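Side-chain contacts in uncharacterized protein with cystatin-like fold (Methylibium petroleiphilum PM1, PDB 3G16), which is of unknown function but adopts the cystatin-like fold of SnoaL-like proteins in the NTF2 clan and is found as a two-chain assembly: residues A[106-111]-A[115-120]; A[14-19]-A[87-92]; A[46-51]-A[60-65]; A[24-29]-A[64-69]; A[141-144]-A[148-151]. All blocks are in the same frame, centred on the assembly; numbering follows the deposited sequence. Where two conformers were deposited one is given.

Contact 1. Residues A[106-111]-A[115-120]; sequences ECVEFD and GLIREI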
# COMPACT_ATOMS: atom_id res chain seq x y z
N GLU A 106 3.53 0.32 1.35
CA GLU A 106 3.47 -0.53 2.53
C GLU A 106 2.80 0.15 3.69
O GLU A 106 2.86 1.37 3.83
CB GLU A 106 4.83 -1.02 2.92
CG GLU A 106 5.83 0.07 3.36
CD GLU A 106 7.28 -0.43 3.33
OE1 GLU A 106 7.57 -1.43 2.69
OE2 GLU A 106 8.14 0.27 3.92
N CYS A 107 2.12 -0.67 4.52
CA CYS A 107 1.52 -0.21 5.77
C CYS A 107 2.50 -0.47 6.87
O CYS A 107 3.12 -1.56 6.92
CB CYS A 107 0.25 -0.96 6.04
SG CYS A 107 -1.06 -0.58 4.81
N VAL A 108 2.66 0.50 7.78
CA VAL A 108 3.60 0.40 8.88
C VAL A 108 2.87 0.61 10.17
O VAL A 108 2.18 1.65 10.34
CB VAL A 108 4.70 1.48 8.72
CG1 VAL A 108 5.71 1.44 9.86
CG2 VAL A 108 5.43 1.36 7.39
N GLU A 109 2.95 -0.35 11.09
CA GLU A 109 2.39 -0.19 12.42
C GLU A 109 3.49 0.13 13.40
O GLU A 109 4.52 -0.52 13.41
CB GLU A 109 1.70 -1.46 12.91
CG GLU A 109 0.54 -1.93 12.05
CD GLU A 109 -0.23 -3.06 12.67
OE1 GLU A 109 0.19 -3.62 13.69
OE2 GLU A 109 -1.26 -3.41 12.03
N PHE A 110 3.23 1.12 14.28
CA PHE A 110 4.10 1.41 15.39
C PHE A 110 3.63 0.75 16.66
O PHE A 110 2.44 0.58 16.91
CB PHE A 110 4.21 2.92 15.60
CG PHE A 110 5.13 3.57 14.62
CD1 PHE A 110 4.67 3.88 13.33
CD2 PHE A 110 6.43 3.85 14.93
CE1 PHE A 110 5.53 4.45 12.42
CE2 PHE A 110 7.27 4.44 14.01
CZ PHE A 110 6.83 4.72 12.77
N ASP A 111 4.62 0.38 17.46
CA ASP A 111 4.43 0.01 18.87
C ASP A 111 4.43 1.35 19.63
O ASP A 111 5.46 1.98 19.78
CB ASP A 111 5.57 -0.87 19.35
CG ASP A 111 5.53 -1.13 20.82
OD1 ASP A 111 4.47 -1.50 21.36
OD2 ASP A 111 6.55 -0.95 21.47
N GLY A 115 7.71 3.51 20.48
CA GLY A 115 7.88 4.47 19.42
C GLY A 115 8.62 3.89 18.23
O GLY A 115 9.00 4.62 17.31
N LEU A 116 8.70 2.56 18.18
CA LEU A 116 9.40 1.86 17.10
C LEU A 116 8.43 1.04 16.26
O LEU A 116 7.30 0.83 16.62
CB LEU A 116 10.47 0.96 17.68
CG LEU A 116 11.42 1.75 18.59
CD1 LEU A 116 12.56 0.65 19.07
CD2 LEU A 116 12.21 2.91 17.88
N ILE A 117 8.88 0.62 15.08
CA ILE A 117 8.04 -0.12 14.14
C ILE A 117 7.85 -1.54 14.63
O ILE A 117 8.83 -2.21 15.00
CB ILE A 117 8.68 -0.13 12.75
CG1 ILE A 117 8.75 1.31 12.20
CG2 ILE A 117 7.85 -1.00 11.81
CD1 ILE A 117 9.63 1.46 10.96
N ARG A 118 6.62 -2.02 14.60
CA ARG A 118 6.32 -3.42 14.99
C ARG A 118 5.95 -4.30 13.82
O ARG A 118 6.07 -5.50 13.92
CB ARG A 118 5.22 -3.48 16.08
CG ARG A 118 3.87 -3.17 15.61
CD ARG A 118 2.86 -3.29 16.74
NE ARG A 118 1.51 -3.13 16.27
CZ ARG A 118 0.48 -2.96 17.07
NH1 ARG A 118 0.64 -2.90 18.39
NH2 ARG A 118 -0.72 -2.83 16.55
N GLU A 119 5.52 -3.73 12.71
CA GLU A 119 5.11 -4.53 11.57
C GLU A 119 5.10 -3.69 10.32
O GLU A 119 4.73 -2.52 10.36
CB GLU A 119 3.70 -5.05 11.81
CG GLU A 119 3.18 -6.00 10.75
CD GLU A 119 1.86 -6.62 11.14
OE1 GLU A 119 1.85 -7.44 12.09
OE2 GLU A 119 0.83 -6.26 10.55
N ILE A 120 5.47 -4.33 9.20
CA ILE A 120 5.39 -3.70 7.86
C ILE A 120 4.71 -4.71 6.94
O ILE A 120 5.05 -5.91 6.99
CB ILE A 120 6.75 -3.27 7.29
CG1 ILE A 120 7.47 -2.32 8.26
CG2 ILE A 120 6.56 -2.66 5.89
CD1 ILE A 120 8.85 -1.90 7.80
O HOH W 1 0.91 -6.17 14.41
O HOH W 2 2.96 -3.53 20.05
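Glu109 and Arg118 cross over one face of the hairpin made by strands 100-111 and 116-124. Their carboxylate and guanidinium planes are turned 57° apart. Two donors converge on a single oxygen: Glu109 OE1 lies 2.9 Å from Arg118 NE and 3.1 Å from Arg118 NH2. NE arrives on the anti side of that oxygen. NH2 meets it from above the carboxylate plane, on the same face. Arg118 CG is tucked between the backbone N and the carbonyl carbon (chi1 73°), and the chain then runs straight to NE. This carries CG and NE past Glu109 CB, with Phe110 O over one face of the guanidinium.

Glu119 runs beside Glu109 and points the same way. Their carboxylates stack, with Glu109 OE2 and Glu119 OE2 3.8 Å apart. Two residues, Arg118 and Glu119, stand opposite the single Glu109, which makes a classic beta bulge. Arg118 N donates to Glu109 O at 2.8 Å, while the bond from Glu119 N to the same oxygen is weak.

Val108, Phe110 and Ile117 gather away from these charges. Val108 CG1 touches Ile117 CG2 at 3.8 Å. Ile117 CG1 lies over a face of Phe110, 4.2 Å from the ring centroid, a CH-pi contact. Separately, Ile120 CG2 packs 3.5 Å from Glu106 CD, and Glu106 OE2 bonds Tyr20 OH.

The stacked glutamates should repel each other. Arg121 NH1 makes a salt bridge to both OE2 atoms, Arg145 to that of Glu119, and one water links the two OE1 atoms. With Arg118, these arginines probably offset the paired negative charge.

Contact 2. Residues A[14-19]-A[87-92]; sequences KVIRTY and AAIEWT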
# COMPACT_ATOMS: atom_id res chain seq x y z
N LYS A 14 10.61 10.31 11.77
CA LYS A 14 12.02 10.17 12.07
C LYS A 14 12.44 8.71 12.07
O LYS A 14 13.49 8.36 11.50
CB LYS A 14 12.39 10.85 13.39
CG LYS A 14 12.39 12.37 13.25
CD LYS A 14 12.46 13.10 14.58
CE LYS A 14 12.11 14.57 14.45
NZ LYS A 14 11.74 15.16 15.67
N VAL A 15 11.64 7.83 12.69
CA VAL A 15 11.99 6.42 12.66
C VAL A 15 11.95 5.84 11.25
O VAL A 15 12.86 5.11 10.83
CB VAL A 15 11.03 5.64 13.57
CG1 VAL A 15 11.21 4.12 13.45
CG2 VAL A 15 11.22 6.06 15.04
N ILE A 16 10.94 6.21 10.47
CA ILE A 16 10.83 5.71 9.10
C ILE A 16 12.00 6.16 8.24
O ILE A 16 12.62 5.36 7.52
CB ILE A 16 9.49 6.14 8.51
CG1 ILE A 16 8.38 5.25 9.08
CG2 ILE A 16 9.54 6.09 6.95
CD1 ILE A 16 6.93 5.78 8.82
N ARG A 17 12.38 7.42 8.36
CA ARG A 17 13.46 7.88 7.52
C ARG A 17 14.82 7.26 7.97
O ARG A 17 15.72 7.00 7.14
CB ARG A 17 13.54 9.41 7.52
CG ARG A 17 12.32 10.05 6.84
CD ARG A 17 12.57 11.55 6.53
NE ARG A 17 11.39 12.16 5.93
CZ ARG A 17 11.02 12.09 4.64
NH1 ARG A 17 11.74 11.42 3.72
NH2 ARG A 17 9.92 12.72 4.27
N THR A 18 14.99 7.08 9.29
CA THR A 18 16.19 6.43 9.79
C THR A 18 16.27 5.00 9.21
O THR A 18 17.31 4.49 8.85
CB THR A 18 16.22 6.38 11.31
OG1 THR A 18 16.21 7.72 11.81
CG2 THR A 18 17.50 5.67 11.81
N TYR A 19 15.13 4.31 9.18
CA TYR A 19 15.04 2.96 8.67
C TYR A 19 15.50 2.90 7.21
O TYR A 19 16.33 2.10 6.85
CB TYR A 19 13.60 2.41 8.85
CG TYR A 19 13.28 1.18 8.06
CD1 TYR A 19 14.05 0.01 8.15
CD2 TYR A 19 12.15 1.14 7.31
CE1 TYR A 19 13.72 -1.11 7.41
CE2 TYR A 19 11.80 0.02 6.56
CZ TYR A 19 12.61 -1.10 6.62
OH TYR A 19 12.21 -2.23 5.89
N ALA A 87 1.47 4.34 9.72
CA ALA A 87 1.89 5.09 8.55
C ALA A 87 1.76 4.22 7.31
O ALA A 87 1.60 3.01 7.37
CB ALA A 87 3.32 5.59 8.68
N ALA A 88 1.81 4.88 6.16
CA ALA A 88 1.87 4.18 4.89
C ALA A 88 2.93 4.90 4.07
O ALA A 88 3.08 6.12 4.11
CB ALA A 88 0.52 4.15 4.14
N ILE A 89 3.68 4.13 3.30
CA ILE A 89 4.79 4.63 2.51
C ILE A 89 4.65 4.14 1.07
O ILE A 89 4.48 2.90 0.86
CB ILE A 89 6.15 4.11 3.04
CG1 ILE A 89 6.29 4.34 4.57
CG2 ILE A 89 7.32 4.70 2.25
CD1 ILE A 89 7.53 3.65 5.19
N GLU A 90 4.72 5.02 0.09
CA GLU A 90 4.84 4.64 -1.33
C GLU A 90 6.32 4.71 -1.59
O GLU A 90 6.95 5.71 -1.23
CB GLU A 90 4.10 5.58 -2.26
CG GLU A 90 4.03 5.14 -3.70
CD GLU A 90 3.40 6.19 -4.59
OE1 GLU A 90 3.53 7.40 -4.27
OE2 GLU A 90 2.79 5.81 -5.61
N TRP A 91 6.89 3.63 -2.12
CA TRP A 91 8.32 3.51 -2.24
C TRP A 91 8.77 2.98 -3.60
O TRP A 91 7.97 2.44 -4.38
CB TRP A 91 8.86 2.59 -1.10
CG TRP A 91 8.16 1.26 -1.03
CD1 TRP A 91 7.20 0.93 -0.13
CD2 TRP A 91 8.31 0.11 -1.89
NE1 TRP A 91 6.72 -0.35 -0.37
CE2 TRP A 91 7.40 -0.89 -1.42
CE3 TRP A 91 9.15 -0.21 -2.95
CZ2 TRP A 91 7.29 -2.14 -2.03
CZ3 TRP A 91 9.04 -1.46 -3.56
CH2 TRP A 91 8.11 -2.41 -3.08
N THR A 92 10.07 3.09 -3.86
CA THR A 92 10.68 2.50 -5.03
C THR A 92 11.89 1.73 -4.54
O THR A 92 12.69 2.24 -3.74
CB THR A 92 11.11 3.53 -6.08
OG1 THR A 92 9.94 4.25 -6.51
CG2 THR A 92 11.78 2.87 -7.30
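Ala87 meets Ile16 at the start of the strand segment. The methyl group Ala87 CB lies 3.6 Å from Ile16 CD1, the far end of the longer isoleucine branch. Strand 86-95 thus meets helix 9-24 through apolar carbon.

Ala88 turns the other way. It packs on Ala88 of the second subunit, so the sheet here has the helix on one side and the partner chain on the other.

Ile89 points back toward the helix. Its CD1 lies 3.6 Å from Ile16 CG2, and the two side chains reach toward each other tip to tip. Ile16 serves both strand residues because its branches diverge. CG1 stands anti to the carbonyl carbon (chi1 -77°) and carries CD1 to Ala87. CG2 stands anti to the backbone N and goes to Ile89. The helix and strand backbones stay well apart, with Ile16 CA and Ala87 CA 9.0 Å from each other. Ile75 and Leu78 of strand 71-81 also touch Ile16, and Val108 touches Ile89.

Glu90 again faces the second subunit, with a salt bridge to Arg121 and a hydrogen bond to Tyr147 OH, both of that subunit, while Trp91 returns to the helix side and touches Tyr20 of its own chain.

All three touching residues are buried. A long N-terminal helix laid against a curved, largely antiparallel sheet by aliphatic side chains is the core arrangement of the cystatin-like, or NTF2-like, alpha+beta fold.

Contact 3. Residues A[46-51]-A[60-65]; sequences GMYGGA and HRWRTA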
# COMPACT_ATOMS: atom_id res chain seq x y z
N GLY A 46 4.79 -15.60 -2.15
CA GLY A 46 5.67 -15.98 -3.24
C GLY A 46 6.96 -15.21 -3.23
O GLY A 46 7.89 -15.58 -3.97
N MSE A 47 7.05 -14.20 -2.39
CA MSE A 47 8.23 -13.37 -2.32
C MSE A 47 9.11 -13.66 -1.12
O MSE A 47 8.62 -13.74 -0.00
CB MSE A 47 7.86 -11.89 -2.23
CG MSE A 47 7.19 -11.30 -3.44
SE MSE A 47 8.22 -11.49 -5.08
CE MSE A 47 9.66 -10.62 -4.55
N TYR A 48 10.40 -13.82 -1.43
CA TYR A 48 11.46 -13.89 -0.44
C TYR A 48 11.25 -15.05 0.50
O TYR A 48 11.70 -15.00 1.65
CB TYR A 48 11.64 -12.54 0.30
CG TYR A 48 11.84 -11.31 -0.58
CD1 TYR A 48 12.59 -11.37 -1.77
CD2 TYR A 48 11.27 -10.07 -0.25
CE1 TYR A 48 12.76 -10.25 -2.57
CE2 TYR A 48 11.46 -8.94 -1.06
CZ TYR A 48 12.21 -9.03 -2.21
OH TYR A 48 12.40 -7.92 -3.04
N GLY A 49 10.56 -16.08 0.04
CA GLY A 49 10.26 -17.28 0.80
C GLY A 49 9.30 -17.16 1.95
O GLY A 49 9.06 -18.11 2.65
N GLY A 50 8.69 -15.97 2.11
CA GLY A 50 7.79 -15.72 3.21
C GLY A 50 8.20 -14.46 3.97
O GLY A 50 8.96 -13.65 3.49
N ALA A 51 7.63 -14.33 5.15
CA ALA A 51 7.84 -13.12 5.96
C ALA A 51 9.26 -13.08 6.50
O ALA A 51 9.98 -14.11 6.57
CB ALA A 51 6.88 -13.12 7.17
N HIS A 60 19.30 -7.99 8.17
CA HIS A 60 20.27 -8.83 7.48
C HIS A 60 19.89 -9.00 6.01
O HIS A 60 20.76 -8.95 5.11
CB HIS A 60 20.36 -10.20 8.17
CG HIS A 60 21.43 -11.07 7.60
ND1 HIS A 60 22.73 -10.62 7.52
CD2 HIS A 60 21.43 -12.35 7.17
CE1 HIS A 60 23.49 -11.59 7.05
NE2 HIS A 60 22.73 -12.64 6.79
N ARG A 61 18.60 -9.20 5.75
CA ARG A 61 18.15 -9.47 4.40
C ARG A 61 18.26 -8.22 3.52
O ARG A 61 18.68 -8.31 2.38
CB ARG A 61 16.77 -10.13 4.43
CG ARG A 61 16.89 -11.58 5.04
CD ARG A 61 15.61 -12.21 5.43
NE ARG A 61 15.87 -13.32 6.35
CZ ARG A 61 14.91 -14.09 6.88
NH1 ARG A 61 13.65 -14.00 6.46
NH2 ARG A 61 15.23 -15.01 7.77
N TRP A 62 17.98 -7.05 4.08
CA TRP A 62 18.17 -5.84 3.28
C TRP A 62 19.66 -5.58 3.08
O TRP A 62 20.05 -5.13 2.01
CB TRP A 62 17.48 -4.63 3.86
CG TRP A 62 16.01 -4.66 3.91
CD1 TRP A 62 15.24 -4.10 4.88
CD2 TRP A 62 15.08 -5.26 2.97
NE1 TRP A 62 13.91 -4.28 4.61
CE2 TRP A 62 13.79 -4.98 3.45
CE3 TRP A 62 15.20 -5.98 1.76
CZ2 TRP A 62 12.64 -5.40 2.79
CZ3 TRP A 62 14.02 -6.38 1.09
CH2 TRP A 62 12.77 -6.10 1.64
N ARG A 63 20.53 -5.86 4.06
CA ARG A 63 21.95 -5.69 3.84
C ARG A 63 22.40 -6.58 2.67
O ARG A 63 23.15 -6.13 1.80
CB ARG A 63 22.71 -6.07 5.09
CG ARG A 63 24.22 -6.01 4.85
CD ARG A 63 24.91 -6.69 5.91
NE ARG A 63 26.32 -6.84 5.64
CZ ARG A 63 27.03 -7.76 6.26
NH1 ARG A 63 26.41 -8.61 7.11
NH2 ARG A 63 28.33 -7.86 6.01
N THR A 64 21.91 -7.81 2.61
CA THR A 64 22.21 -8.74 1.53
C THR A 64 21.77 -8.16 0.19
O THR A 64 22.47 -8.26 -0.83
CB THR A 64 21.48 -10.07 1.81
OG1 THR A 64 21.94 -10.62 3.06
CG2 THR A 64 21.70 -11.07 0.68
N ALA A 65 20.59 -7.56 0.19
CA ALA A 65 20.04 -6.99 -1.04
C ALA A 65 20.93 -5.87 -1.55
O ALA A 65 21.18 -5.76 -2.77
CB ALA A 65 18.62 -6.47 -0.83
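Tyr48 and Trp62 each set CG anti to the carbonyl carbon, with chi1 of -54° for Tyr48 and -65° for Trp62. These torsions bring the two rings together between the loop 46-51 and helix 55-69. Tyr48 starts well placed, since its CB already points toward the helix. Trp62 relies on the length of its indole to come near.

The side chains cross at about a right angle. Trp62 CH2, at the rim of the six-membered ring, lies 4.1 Å from Tyr48 CE2. The tyrosine carbon sits at the indole edge, near its plane. Met47 CE, a selenomethionine carbon, lies 3.7 Å above the plane of the Tyr48 ring, toward the rim.

A type I' turn from Met47 to Gly50 shapes the loop, closed by Gly50 N to Met47 O at 3.1 Å. Beyond it, Arg61 reaches out as an extended chain. Its NH1 comes within 3.7 Å of Ala51 O, which lies at the guanidinium edge.

Both aromatic side chains have further partners. Trp62 NE1 hydrogen-bonds Tyr19 OH, and its ring meets Phe52 and Trp73 edge to face. Tyr48 meets Phe43 edge to face, and its OH bonds an unidentified bound molecule, probably from the crystallisation liquor. An aromatic pocket of this kind, between the curved sheet and its helices, is consistent with the ligand cavity of SnoaL-like and other NTF2-like proteins.

Contact 4. Residues A[24-29]-A[64-69]; sequences NEADEA and TAVETL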
# COMPACT_ATOMS: atom_id res chain seq x y z
N ASN A 24 19.53 1.85 2.82
CA ASN A 24 20.47 2.25 1.76
C ASN A 24 21.92 2.13 2.16
O ASN A 24 22.78 1.84 1.33
CB ASN A 24 20.13 3.64 1.21
CG ASN A 24 18.85 3.63 0.44
OD1 ASN A 24 18.49 2.58 -0.10
ND2 ASN A 24 18.16 4.76 0.35
N GLU A 25 22.18 2.32 3.45
CA GLU A 25 23.54 2.26 4.01
C GLU A 25 23.96 0.84 4.35
O GLU A 25 25.11 0.64 4.82
CB GLU A 25 23.63 3.17 5.25
CG GLU A 25 23.55 4.66 4.94
CD GLU A 25 23.30 5.58 6.13
OE1 GLU A 25 22.91 5.09 7.19
OE2 GLU A 25 23.44 6.81 5.93
N ALA A 26 23.08 -0.13 4.17
CA ALA A 26 23.41 -1.50 4.54
C ALA A 26 23.92 -1.56 5.99
O ALA A 26 24.88 -2.25 6.31
CB ALA A 26 24.40 -2.11 3.54
N ASP A 27 23.28 -0.81 6.87
CA ASP A 27 23.70 -0.68 8.28
C ASP A 27 22.71 -1.43 9.12
O ASP A 27 21.63 -0.92 9.45
CB ASP A 27 23.80 0.80 8.62
CG ASP A 27 24.29 1.09 10.03
OD1 ASP A 27 24.22 0.18 10.88
OD2 ASP A 27 24.67 2.25 10.28
N GLU A 28 23.04 -2.67 9.47
CA GLU A 28 22.12 -3.52 10.23
C GLU A 28 21.78 -2.94 11.59
O GLU A 28 20.62 -2.95 11.98
CB GLU A 28 22.64 -4.97 10.33
CG GLU A 28 22.74 -5.70 8.96
CD GLU A 28 23.04 -7.23 9.08
OE1 GLU A 28 22.82 -7.78 10.16
OE2 GLU A 28 23.43 -7.87 8.07
N ALA A 29 22.77 -2.43 12.30
CA ALA A 29 22.50 -1.85 13.60
C ALA A 29 21.51 -0.68 13.52
O ALA A 29 20.60 -0.54 14.35
CB ALA A 29 23.84 -1.40 14.27
N THR A 64 21.91 -7.81 2.61
CA THR A 64 22.21 -8.74 1.53
C THR A 64 21.77 -8.16 0.19
O THR A 64 22.47 -8.26 -0.83
CB THR A 64 21.48 -10.07 1.81
OG1 THR A 64 21.94 -10.62 3.06
CG2 THR A 64 21.70 -11.07 0.68
N ALA A 65 20.59 -7.56 0.19
CA ALA A 65 20.04 -6.99 -1.04
C ALA A 65 20.93 -5.87 -1.55
O ALA A 65 21.18 -5.76 -2.77
CB ALA A 65 18.62 -6.47 -0.83
N VAL A 66 21.37 -4.99 -0.67
CA VAL A 66 22.27 -3.92 -1.12
C VAL A 66 23.55 -4.50 -1.73
O VAL A 66 24.01 -4.07 -2.79
CB VAL A 66 22.58 -2.96 0.03
CG1 VAL A 66 23.77 -1.99 -0.29
CG2 VAL A 66 21.31 -2.22 0.42
N GLU A 67 24.10 -5.50 -1.06
CA GLU A 67 25.37 -6.08 -1.51
C GLU A 67 25.25 -6.78 -2.82
O GLU A 67 26.14 -6.64 -3.70
CB GLU A 67 25.91 -7.06 -0.47
CG GLU A 67 26.34 -6.40 0.78
CD GLU A 67 26.74 -7.34 1.89
OE1 GLU A 67 26.37 -8.55 1.81
OE2 GLU A 67 27.32 -6.83 2.86
N THR A 68 24.17 -7.51 -3.00
CA THR A 68 24.03 -8.35 -4.20
C THR A 68 23.30 -7.70 -5.35
O THR A 68 23.64 -7.93 -6.52
CB THR A 68 23.34 -9.68 -3.87
OG1 THR A 68 22.00 -9.45 -3.49
CG2 THR A 68 24.10 -10.45 -2.75
N LEU A 69 22.29 -6.88 -5.05
CA LEU A 69 21.48 -6.26 -6.08
C LEU A 69 21.81 -4.77 -6.29
O LEU A 69 21.37 -4.18 -7.28
CB LEU A 69 20.00 -6.34 -5.71
CG LEU A 69 19.39 -7.72 -5.39
CD1 LEU A 69 17.95 -7.59 -5.02
CD2 LEU A 69 19.60 -8.65 -6.62
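Val66 on helix 55-69 packs against Ala26, which belongs to a Schellman motif. Ala26 is the first residue past helix 9-24 to leave helical angles. Its phi is positive, 52°, and two bonds run back into the last helical turn. This geometry turns the Ala26 methyl toward Val66.

The valine can be followed outward. Val66 CB lies 4.0 Å from Ala26 CB. With chi1 at 168°, Val66 CG1 sits across from the backbone N and comes slightly closer, 3.9 Å from Ala26 CB. The same methyl lies 4.3 Å from Asn24 O, a loose approach. Val66 CG2, anti to the carbonyl carbon, is 4.4 Å from Ala26 CB. The side chain also touches Trp73 of its own chain and Arg153 of the second subunit.

The Asn24 side chain starts away from helix 55-69; its OD1 accepts from Trp73 N, while its backbone oxygen takes a hydrogen bond from Arg153 of the second subunit.

The chain next enters helix 28-32. Asp27 is the N-cap there, with OD1 accepting from Lys30 N. The contact lies at the surface and joins the corner between two helices to the end of a third.

Near that end, Thr64 O accepts both Thr68 N, at 2.9 Å, and Thr68 OG1, at 3.0 Å, the hydroxyl coming from above the carbonyl plane.

Contact 5. Residues A[141-144]-A[148-151]; sequences DYAG and RVTS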
# COMPACT_ATOMS: atom_id res chain seq x y z
N ASP A 141 -1.41 -13.93 9.34
CA ASP A 141 -2.53 -14.65 9.94
C ASP A 141 -3.82 -13.86 9.78
O ASP A 141 -4.34 -13.26 10.71
CB ASP A 141 -2.20 -14.88 11.41
CG ASP A 141 -3.28 -15.62 12.16
OD1 ASP A 141 -4.13 -16.26 11.49
OD2 ASP A 141 -3.28 -15.44 13.42
N TYR A 142 -4.34 -13.86 8.56
CA TYR A 142 -5.56 -13.11 8.31
C TYR A 142 -6.72 -13.47 9.25
O TYR A 142 -7.38 -12.61 9.76
CB TYR A 142 -6.01 -13.29 6.85
CG TYR A 142 -5.15 -12.53 5.86
CD1 TYR A 142 -5.32 -11.17 5.72
CD2 TYR A 142 -4.12 -13.13 5.13
CE1 TYR A 142 -4.52 -10.42 4.86
CE2 TYR A 142 -3.33 -12.38 4.27
CZ TYR A 142 -3.52 -11.02 4.16
OH TYR A 142 -2.74 -10.29 3.30
N ALA A 143 -6.94 -14.77 9.41
CA ALA A 143 -8.03 -15.22 10.26
C ALA A 143 -7.87 -14.73 11.71
O ALA A 143 -8.77 -14.12 12.28
CB ALA A 143 -8.14 -16.74 10.20
N GLY A 144 -6.68 -14.93 12.26
CA GLY A 144 -6.45 -14.58 13.65
C GLY A 144 -6.41 -13.07 13.88
O GLY A 144 -6.68 -12.59 14.97
N ARG A 148 -11.28 -10.47 6.96
CA ARG A 148 -12.13 -11.41 6.31
C ARG A 148 -11.28 -12.37 5.50
O ARG A 148 -10.28 -11.97 4.84
CB ARG A 148 -13.10 -10.71 5.32
CG ARG A 148 -14.31 -10.06 5.88
CD ARG A 148 -15.21 -11.06 6.60
NE ARG A 148 -16.03 -12.07 5.88
CZ ARG A 148 -17.36 -12.16 5.99
NH1 ARG A 148 -18.02 -11.25 6.68
NH2 ARG A 148 -18.03 -13.14 5.40
N VAL A 149 -11.70 -13.63 5.45
CA VAL A 149 -11.04 -14.66 4.73
C VAL A 149 -11.84 -15.12 3.51
O VAL A 149 -11.26 -15.40 2.47
CB VAL A 149 -10.67 -15.84 5.65
CG1 VAL A 149 -10.20 -17.01 4.85
CG2 VAL A 149 -9.59 -15.35 6.63
N THR A 150 -13.16 -15.14 3.63
CA THR A 150 -14.04 -15.51 2.51
C THR A 150 -14.99 -14.34 2.23
O THR A 150 -15.28 -13.53 3.09
CB THR A 150 -14.74 -16.83 2.75
OG1 THR A 150 -15.45 -16.76 3.96
CG2 THR A 150 -13.72 -17.97 2.89
N SER A 151 -15.47 -14.28 1.01
CA SER A 151 -16.29 -13.19 0.57
C SER A 151 -17.50 -12.94 1.44
O SER A 151 -18.23 -13.88 1.73
CB SER A 151 -16.84 -13.48 -0.81
OG SER A 151 -17.66 -12.40 -1.19
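Val149 CG2 is the methyl that fits against the bend at Tyr142 and Ala143. It lies 3.9 Å from Ala143 N and 4.1 Å from both Tyr142 CB and Ala143 CB. A chi1 of 170° places this methyl on the side of the bend. Tyr142 offers its CB here, but its ring leads away. That ring meets Phe140 and Tyr147 edge to face and makes a cation-pi contact with Arg103 of the second subunit. Tyr142 OH bonds Leu137 N.

The bend itself is an Asx motif. Asp141 OD1 accepts from Gly144 N at 3.0 Å, with the donor above the carboxylate plane, 53° out of it. Residues 142-144 keep helical angles without regular helical bonds.

The other side is looser. Asp141 and Gly144 are exposed to solvent, and Ala143 stays exposed although it packs on Val149. Arg148 points away from the bend and folds back along its own segment. Its NE bonds Thr150 O at 3.2 Å. Further on, the segment leaves the bend for the second subunit: Arg148 O accepts from Arg103 of that subunit, and Ser151 OG bonds its Thr96 OG1.

In the fold
Contacts 1 and 2 share the curved sheet and have centres 10 Å apart. Backbone bonds join them, with Val108 N 2.8 Å from Ala87 O and Glu106 N 2.8 Å from Ile89 O. Contact 2 meets contact 3 where Tyr19 OH lies 3.0 Å from Trp62 NE1. Contacts 3 and 4 both use helix 55-69, with centres 11 Å apart. The unidentified ligand lies about 3 Å from the side chains of both Glu106 in contact 1 and Tyr48 in contact 3, so both contacts border its site, which may mark the pocket. Contact 5 stands apart in the C-terminal tail, its centre 34 Å from that of contact 4, and, like contacts 2, 3 and 4, touches the second subunit.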